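Local coordinates for vestitone reductase (Medicago sativa, PDB 2P4H), which catalyses the stereospecific, NADPH-dependent reduction of (3R)-vestitone, the penultimate step in making the defence phytoalexin medicarpin, at residues V112-K115 against T116-R119; L172-G175 against E176-I180; I18-L21 against L22-Y26; L62-P65 against D66-A69. All blocks are in the same frame, centred on the assembly; numbering follows the deposited sequence.

Interaction 1. Residues V112-K115 against T116-R119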
# COMPACT_ATOMS: atom_id res chain seq x y z
N VAL A 112 -13.90 7.60 -16.50
CA VAL A 112 -15.33 7.73 -16.77
C VAL A 112 -15.65 7.34 -18.21
O VAL A 112 -15.02 7.83 -19.15
CB VAL A 112 -15.82 9.18 -16.51
CG1 VAL A 112 -17.27 9.32 -16.93
CG2 VAL A 112 -15.66 9.52 -15.04
N ASN A 113 -16.61 6.44 -18.37
CA ASN A 113 -17.03 5.97 -19.69
C ASN A 113 -16.00 5.12 -20.43
O ASN A 113 -16.09 4.96 -21.64
CB ASN A 113 -17.44 7.17 -20.56
CG ASN A 113 -18.74 7.80 -20.11
OD1 ASN A 113 -19.08 8.91 -20.53
ND2 ASN A 113 -19.48 7.10 -19.25
N SER A 114 -15.03 4.57 -19.70
CA SER A 114 -14.03 3.72 -20.33
C SER A 114 -14.76 2.52 -20.91
O SER A 114 -15.67 1.97 -20.28
CB SER A 114 -13.00 3.22 -19.31
OG SER A 114 -12.22 2.18 -19.87
N LYS A 115 -14.37 2.11 -22.11
CA LYS A 115 -15.00 0.97 -22.77
C LYS A 115 -14.39 -0.36 -22.35
O LYS A 115 -14.91 -1.42 -22.71
CB LYS A 115 -14.87 1.10 -24.28
CG LYS A 115 -15.45 2.38 -24.87
CD LYS A 115 -15.18 2.45 -26.37
CE LYS A 115 -15.76 3.71 -26.98
NZ LYS A 115 -15.47 3.79 -28.44
N THR A 116 -13.31 -0.32 -21.57
CA THR A 116 -12.63 -1.56 -21.19
C THR A 116 -12.28 -1.79 -19.72
O THR A 116 -12.13 -2.94 -19.31
CB THR A 116 -11.34 -1.71 -22.00
OG1 THR A 116 -10.52 -0.55 -21.83
CG2 THR A 116 -11.65 -1.88 -23.48
N VAL A 117 -12.14 -0.73 -18.93
CA VAL A 117 -11.78 -0.91 -17.53
C VAL A 117 -12.89 -1.59 -16.73
O VAL A 117 -14.01 -1.08 -16.65
CB VAL A 117 -11.42 0.44 -16.86
CG1 VAL A 117 -11.19 0.23 -15.37
CG2 VAL A 117 -10.18 1.03 -17.51
N LYS A 118 -12.58 -2.73 -16.13
CA LYS A 118 -13.57 -3.46 -15.34
C LYS A 118 -13.43 -3.21 -13.84
O LYS A 118 -14.37 -3.43 -13.08
CB LYS A 118 -13.50 -4.97 -15.64
CG LYS A 118 -12.17 -5.64 -15.39
CD LYS A 118 -12.25 -7.11 -15.78
CE LYS A 118 -10.95 -7.85 -15.51
NZ LYS A 118 -11.06 -9.29 -15.88
N ARG A 119 -12.26 -2.75 -13.41
CA ARG A 119 -12.05 -2.44 -12.00
C ARG A 119 -10.98 -1.38 -11.81
O ARG A 119 -9.93 -1.41 -12.46
CB ARG A 119 -11.66 -3.68 -11.20
CG ARG A 119 -11.73 -3.46 -9.69
CD ARG A 119 -13.13 -3.70 -9.13
NE ARG A 119 -13.30 -5.10 -8.74
CZ ARG A 119 -14.34 -5.59 -8.07
NH1 ARG A 119 -15.33 -4.80 -7.69
NH2 ARG A 119 -14.36 -6.87 -7.74
O HOH W 1 -15.92 -0.39 -18.72
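Ser114 reaches forward with its hydroxyl across the bend of the chain, where OG meets the amides of both Thr116 and Val117. The bond from Val117 N to Ser114 OG is 3.1 Å long and nearly straight, at 169° about the hydrogen. Thr116 N reaches the same OG at 3.2 Å, the bond that defines an ST turn. OG can be there because it stands opposite the backbone N about CA-CB (chi1 168°), which swings it toward the carbonyl side and the residues that follow. Val117 comes alongside with one branch: CG2 lies 3.3 Å from Ser114 OG. The turn belongs to a beta-alpha-beta crossover of the Rossmann-type sheet, in the short connection between helix 95-111 and strand 119-125. A small hydroxyl residue suits the spot, since it serves two backbone amides with little bulk. A water closes the bend through the backbone, donating to Ser114 O at 2.8 Å and to Val117 O at 2.9 Å. Thr116 OG1 stands close to Ser114 OG but finds its hydrogen bond outside the turn, at Cys75 O. Lys115, between the two, is an exposed residue at the bend.

Interaction 2. Residues L172-G175 against E176-I180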
# COMPACT_ATOMS: atom_id res chain seq x y z
N LEU A 172 -14.20 6.95 -3.33
CA LEU A 172 -15.40 6.16 -3.16
C LEU A 172 -16.64 6.92 -3.62
O LEU A 172 -17.50 6.37 -4.31
CB LEU A 172 -15.55 5.75 -1.69
CG LEU A 172 -14.50 4.75 -1.18
CD1 LEU A 172 -14.49 4.73 0.33
CD2 LEU A 172 -14.82 3.36 -1.74
N GLU A 173 -16.73 8.20 -3.25
CA GLU A 173 -17.87 9.01 -3.63
C GLU A 173 -17.96 9.21 -5.13
O GLU A 173 -19.02 9.04 -5.73
CB GLU A 173 -17.81 10.37 -2.94
CG GLU A 173 -19.02 11.25 -3.21
CD GLU A 173 -20.33 10.59 -2.81
OE1 GLU A 173 -20.46 10.19 -1.64
OE2 GLU A 173 -21.23 10.48 -3.67
N PHE A 174 -16.84 9.58 -5.75
CA PHE A 174 -16.82 9.80 -7.19
C PHE A 174 -17.18 8.52 -7.93
O PHE A 174 -17.96 8.54 -8.88
CB PHE A 174 -15.45 10.29 -7.65
CG PHE A 174 -15.41 10.70 -9.09
CD1 PHE A 174 -15.71 12.01 -9.47
CD2 PHE A 174 -15.10 9.77 -10.08
CE1 PHE A 174 -15.71 12.38 -10.81
CE2 PHE A 174 -15.10 10.13 -11.43
CZ PHE A 174 -15.40 11.44 -11.79
N GLY A 175 -16.60 7.40 -7.50
CA GLY A 175 -16.89 6.14 -8.15
C GLY A 175 -18.37 5.82 -8.12
O GLY A 175 -18.95 5.39 -9.12
N GLU A 176 -19.00 6.05 -6.97
CA GLU A 176 -20.43 5.79 -6.80
C GLU A 176 -21.29 6.69 -7.68
O GLU A 176 -22.26 6.24 -8.28
CB GLU A 176 -20.82 5.96 -5.34
CG GLU A 176 -22.28 5.67 -5.05
CD GLU A 176 -22.60 5.76 -3.57
OE1 GLU A 176 -21.96 5.03 -2.78
OE2 GLU A 176 -23.49 6.55 -3.19
N GLN A 177 -20.93 7.97 -7.75
CA GLN A 177 -21.69 8.94 -8.54
C GLN A 177 -21.50 8.79 -10.05
O GLN A 177 -22.33 9.27 -10.82
CB GLN A 177 -21.32 10.37 -8.13
CG GLN A 177 -21.69 10.74 -6.71
CD GLN A 177 -21.46 12.21 -6.43
OE1 GLN A 177 -22.05 13.08 -7.07
NE2 GLN A 177 -20.61 12.50 -5.45
N ASN A 178 -20.42 8.14 -10.46
CA ASN A 178 -20.14 7.98 -11.88
C ASN A 178 -20.13 6.55 -12.40
O ASN A 178 -19.60 6.28 -13.48
CB ASN A 178 -18.81 8.68 -12.20
CG ASN A 178 -18.89 10.18 -12.01
OD1 ASN A 178 -19.34 10.90 -12.91
ND2 ASN A 178 -18.49 10.66 -10.84
N GLY A 179 -20.71 5.64 -11.63
CA GLY A 179 -20.79 4.25 -12.03
C GLY A 179 -19.49 3.54 -12.35
O GLY A 179 -19.44 2.73 -13.28
N ILE A 180 -18.44 3.82 -11.60
CA ILE A 180 -17.16 3.16 -11.82
C ILE A 180 -17.00 2.09 -10.73
O ILE A 180 -17.26 2.36 -9.56
CB ILE A 180 -15.98 4.15 -11.72
CG1 ILE A 180 -16.15 5.27 -12.76
CG2 ILE A 180 -14.66 3.42 -11.97
CD1 ILE A 180 -15.08 6.33 -12.70
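Phe174 O is held by two donors from a single residue, the backbone N and the side-chain ND2 of Asn178. This is the C-terminal end of helix 158-177, where Asn178 is the first residue to leave helical angles. The side-chain bond from Asn178 ND2 to Phe174 O measures 2.9 Å and is fairly straight, with the oxygen close to the plane of the amide. Asn178 N, 3.0 Å from Phe174 O, makes the more bent of the two bonds. Asparagine fits here because its short amide can fold back on the last turn while its own N-H also bonds there. The same amide lies over the ring of Phe174, with ND2 3.1 Å above the ring centre and the two planes 27° apart. A serine in place of Phe174 would probably cost this amide the ring face under it, leaving it held by its bond to the carbonyl, and open a gap beside Leu105 and Leu108 of helix 95-111. Beyond the helix end, Gly179 adopts a positive phi that favours glycine, and the chain turns back far enough for Ile180 N to bond Gly175 O at 3.0 Å. On the exposed side, Glu173 bends at chi2 (57°) and brings OE2 to Gln177 NE2 in a weak bond, the carboxylate and amide planes being steeply inclined to each other. The isoleucine side chain approaches the aromatic ring at its edge, Ile180 CD1 standing 4.0 Å from Phe174 CE2.

Interaction 3. Residues I18-L21 against L22-Y26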
# COMPACT_ATOMS: atom_id res chain seq x y z
N ILE A 18 3.96 -4.04 -10.64
CA ILE A 18 4.30 -4.17 -12.06
C ILE A 18 5.00 -5.52 -12.26
O ILE A 18 4.71 -6.25 -13.20
CB ILE A 18 5.22 -3.02 -12.53
CG1 ILE A 18 4.41 -1.72 -12.60
CG2 ILE A 18 5.84 -3.36 -13.88
CD1 ILE A 18 5.21 -0.51 -13.00
N LYS A 19 5.93 -5.83 -11.36
CA LYS A 19 6.66 -7.10 -11.41
C LYS A 19 5.66 -8.25 -11.40
O LYS A 19 5.73 -9.17 -12.23
CB LYS A 19 7.59 -7.19 -10.20
CG LYS A 19 8.29 -8.52 -10.01
CD LYS A 19 9.16 -8.49 -8.76
CE LYS A 19 9.83 -9.83 -8.49
NZ LYS A 19 8.86 -10.89 -8.14
N SER A 20 4.73 -8.20 -10.46
CA SER A 20 3.70 -9.22 -10.30
C SER A 20 2.80 -9.36 -11.52
O SER A 20 2.51 -10.47 -11.97
CB SER A 20 2.85 -8.89 -9.07
OG SER A 20 1.73 -9.76 -8.96
N LEU A 21 2.35 -8.24 -12.06
CA LEU A 21 1.48 -8.27 -13.23
C LEU A 21 2.17 -8.94 -14.41
O LEU A 21 1.58 -9.76 -15.11
CB LEU A 21 1.06 -6.84 -13.61
CG LEU A 21 -0.03 -6.22 -12.74
CD1 LEU A 21 -0.12 -4.72 -13.01
CD2 LEU A 21 -1.36 -6.91 -13.01
N LEU A 22 3.44 -8.59 -14.63
CA LEU A 22 4.18 -9.17 -15.74
C LEU A 22 4.37 -10.67 -15.54
O LEU A 22 4.27 -11.45 -16.49
CB LEU A 22 5.54 -8.47 -15.88
CG LEU A 22 5.48 -7.01 -16.35
CD1 LEU A 22 6.87 -6.40 -16.28
CD2 LEU A 22 4.93 -6.93 -17.77
N GLU A 23 4.62 -11.09 -14.30
CA GLU A 23 4.81 -12.51 -14.01
C GLU A 23 3.53 -13.29 -14.22
O GLU A 23 3.56 -14.48 -14.56
CB GLU A 23 5.26 -12.71 -12.56
CG GLU A 23 6.52 -11.96 -12.17
CD GLU A 23 6.88 -12.16 -10.71
OE1 GLU A 23 5.95 -12.23 -9.87
OE2 GLU A 23 8.08 -12.22 -10.40
N ASN A 24 2.39 -12.62 -14.04
CA ASN A 24 1.09 -13.26 -14.18
C ASN A 24 0.43 -13.17 -15.55
O ASN A 24 -0.76 -13.44 -15.69
CB ASN A 24 0.15 -12.74 -13.09
CG ASN A 24 0.43 -13.36 -11.73
OD1 ASN A 24 0.18 -14.54 -11.52
ND2 ASN A 24 0.97 -12.56 -10.82
N GLY A 25 1.21 -12.78 -16.56
CA GLY A 25 0.68 -12.72 -17.91
C GLY A 25 0.02 -11.44 -18.40
O GLY A 25 -0.54 -11.42 -19.49
N TYR A 26 0.06 -10.38 -17.60
CA TYR A 26 -0.54 -9.12 -18.02
C TYR A 26 0.47 -8.20 -18.69
O TYR A 26 1.68 -8.38 -18.55
CB TYR A 26 -1.11 -8.35 -16.82
CG TYR A 26 -2.34 -8.95 -16.18
CD1 TYR A 26 -2.23 -9.97 -15.23
CD2 TYR A 26 -3.61 -8.48 -16.50
CE1 TYR A 26 -3.37 -10.49 -14.61
CE2 TYR A 26 -4.75 -9.00 -15.90
CZ TYR A 26 -4.62 -10.00 -14.95
OH TYR A 26 -5.75 -10.50 -14.35
O HOH W 2 6.07 -11.18 -7.32
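Lys19 and Glu23, one helical turn apart, form a salt bridge with Lys19 NZ 2.7 Å from Glu23 OE2. The lysine runs extended to CE and then bends (chi4 -66°), so that NZ meets the carboxylate from above its plane. A water spans the pair, accepting from Lys19 NZ and donating to Glu23 OE1. Farther along, Ser20 O takes two bonds from Asn24, one at 2.8 Å from ND2 and one at 3.0 Å from the backbone N, arriving from opposite faces of the carbonyl plane. Leu21 sends CD2 over the face of Tyr26 in a CH-pi contact, 4.2 Å from the ring centroid. A Schellman motif sets up this meeting: Tyr26 N bonds Leu21 O at 3.0 Å, and Gly25 N makes a weak bond to Leu22 O. Gly25 takes the positive phi of 89°, where a CB would press on the preceding carbonyl oxygen. The motif ends helix 12-23 of the Rossmann beta-alpha-beta unit, between strands 3-7 and 27-31. Leu21 packs on Val4, Val6 and Val28 of those strands, while Tyr26 OH is hydrogen-bonded to Glu239. Ile18 reaches Gly9, in the glycine-rich segment predicted to bind NADP(+). With its negative charge near the negative end of the helix dipole, Glu23 is probably helped to stay ionised by the ammonium of Lys19.

Interaction 4. Residues L62-P65 against D66-A69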
# COMPACT_ATOMS: atom_id res chain seq x y z
N LEU A 62 -0.93 13.90 -12.16
CA LEU A 62 -2.02 13.43 -11.31
C LEU A 62 -3.30 14.24 -11.34
O LEU A 62 -4.39 13.68 -11.25
CB LEU A 62 -1.54 13.30 -9.86
CG LEU A 62 -0.48 12.24 -9.57
CD1 LEU A 62 -0.06 12.32 -8.11
CD2 LEU A 62 -1.02 10.85 -9.90
N SER A 63 -3.18 15.56 -11.47
CA SER A 63 -4.36 16.43 -11.48
C SER A 63 -5.08 16.60 -12.81
O SER A 63 -6.24 17.01 -12.84
CB SER A 63 -3.98 17.81 -10.93
OG SER A 63 -3.54 17.73 -9.59
N ASN A 64 -4.41 16.29 -13.92
CA ASN A 64 -5.02 16.45 -15.24
C ASN A 64 -5.56 15.14 -15.80
O ASN A 64 -4.80 14.31 -16.31
CB ASN A 64 -4.02 17.05 -16.23
CG ASN A 64 -4.61 17.23 -17.62
OD1 ASN A 64 -5.82 17.08 -17.82
ND2 ASN A 64 -3.75 17.56 -18.59
N PRO A 65 -6.88 14.93 -15.72
CA PRO A 65 -7.49 13.70 -16.22
C PRO A 65 -7.09 13.36 -17.66
O PRO A 65 -6.78 12.21 -17.97
CB PRO A 65 -8.99 13.98 -16.09
CG PRO A 65 -9.06 14.90 -14.92
CD PRO A 65 -7.91 15.84 -15.18
N ASP A 66 -7.11 14.35 -18.54
CA ASP A 66 -6.76 14.11 -19.93
C ASP A 66 -5.34 13.58 -20.13
O ASP A 66 -5.08 12.87 -21.10
CB ASP A 66 -6.93 15.39 -20.76
CG ASP A 66 -6.66 15.16 -22.23
OD1 ASP A 66 -7.45 14.44 -22.88
OD2 ASP A 66 -5.65 15.69 -22.73
N SER A 67 -4.43 13.92 -19.23
CA SER A 67 -3.05 13.45 -19.36
C SER A 67 -2.94 11.94 -19.16
O SER A 67 -1.88 11.36 -19.41
CB SER A 67 -2.14 14.18 -18.37
OG SER A 67 -2.29 13.68 -17.05
N PHE A 68 -4.02 11.32 -18.70
CA PHE A 68 -4.05 9.87 -18.48
C PHE A 68 -4.77 9.11 -19.59
O PHE A 68 -4.77 7.88 -19.60
CB PHE A 68 -4.76 9.55 -17.16
CG PHE A 68 -3.95 9.86 -15.94
CD1 PHE A 68 -2.91 9.01 -15.55
CD2 PHE A 68 -4.21 10.99 -15.18
CE1 PHE A 68 -2.14 9.30 -14.42
CE2 PHE A 68 -3.46 11.29 -14.05
CZ PHE A 68 -2.42 10.44 -13.67
N ALA A 69 -5.40 9.84 -20.51
CA ALA A 69 -6.15 9.22 -21.60
C ALA A 69 -5.40 8.11 -22.34
O ALA A 69 -5.92 7.01 -22.50
CB ALA A 69 -6.62 10.28 -22.59
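Ser67 has OG between its backbone N and carbonyl carbon (chi1 76°), which turns the hydroxyl back to Asn64 O, and Asn64 has CG opposite its own N (chi1 180°), which sends the amide forward to Asp66. Ser67 OG donates to Asn64 O at 2.7 Å, lying in the carbonyl plane, and accepts in turn from Asp61 N. Ser67 N also bonds Asn64 O, at 3.0 Å but from well above that plane, so one oxygen takes two donors from one serine. Asn64 OD1 receives a weak bond from Asp66 N, the link of an Asx turn. Proline suits the place between them, for its ring fixes phi near the value the turn needs, and its carbonyl is still available: Phe68 N bonds Pro65 O at 3.0 Å. Phe68 offers its edge to the chain before it, with Pro65 O and Leu62 CA both near the ring plane. The far end of the ring meets Leu62, Phe68 CZ standing 4.0 Å from Leu62 CD2. With an alanine in place of Phe68, a gap is likely to open against Leu62, and Ile107 and Ala110 to lose their aromatic partner. The turn connects strand 55-57 to helix 69-72 and rests on helix 95-111, which Phe68 meets through Ile107 and Ala110, and Pro65 through Lys109.

Followed from the N terminus, the contacts come in the order interaction 3, 4, 1, 2, each closing before the next opens, so none nests or crosses. Interaction 3 ends helix 12-23 and turns the chain into strand 27-31. Interaction 4 shapes the connection from strand 55-57 to helix 69-72, and interaction 1 the one from helix 95-111 to strand 119-125. Interaction 2 ends helix 158-177 ahead of strand 182-187. All four thus lie in connections of the same parallel sheet. Interactions 1 and 2 touch, Val112 CG2 packing 3.7 Å from Phe174 CE2. Helix 95-111 also links interactions 2 and 4, which both pack on it.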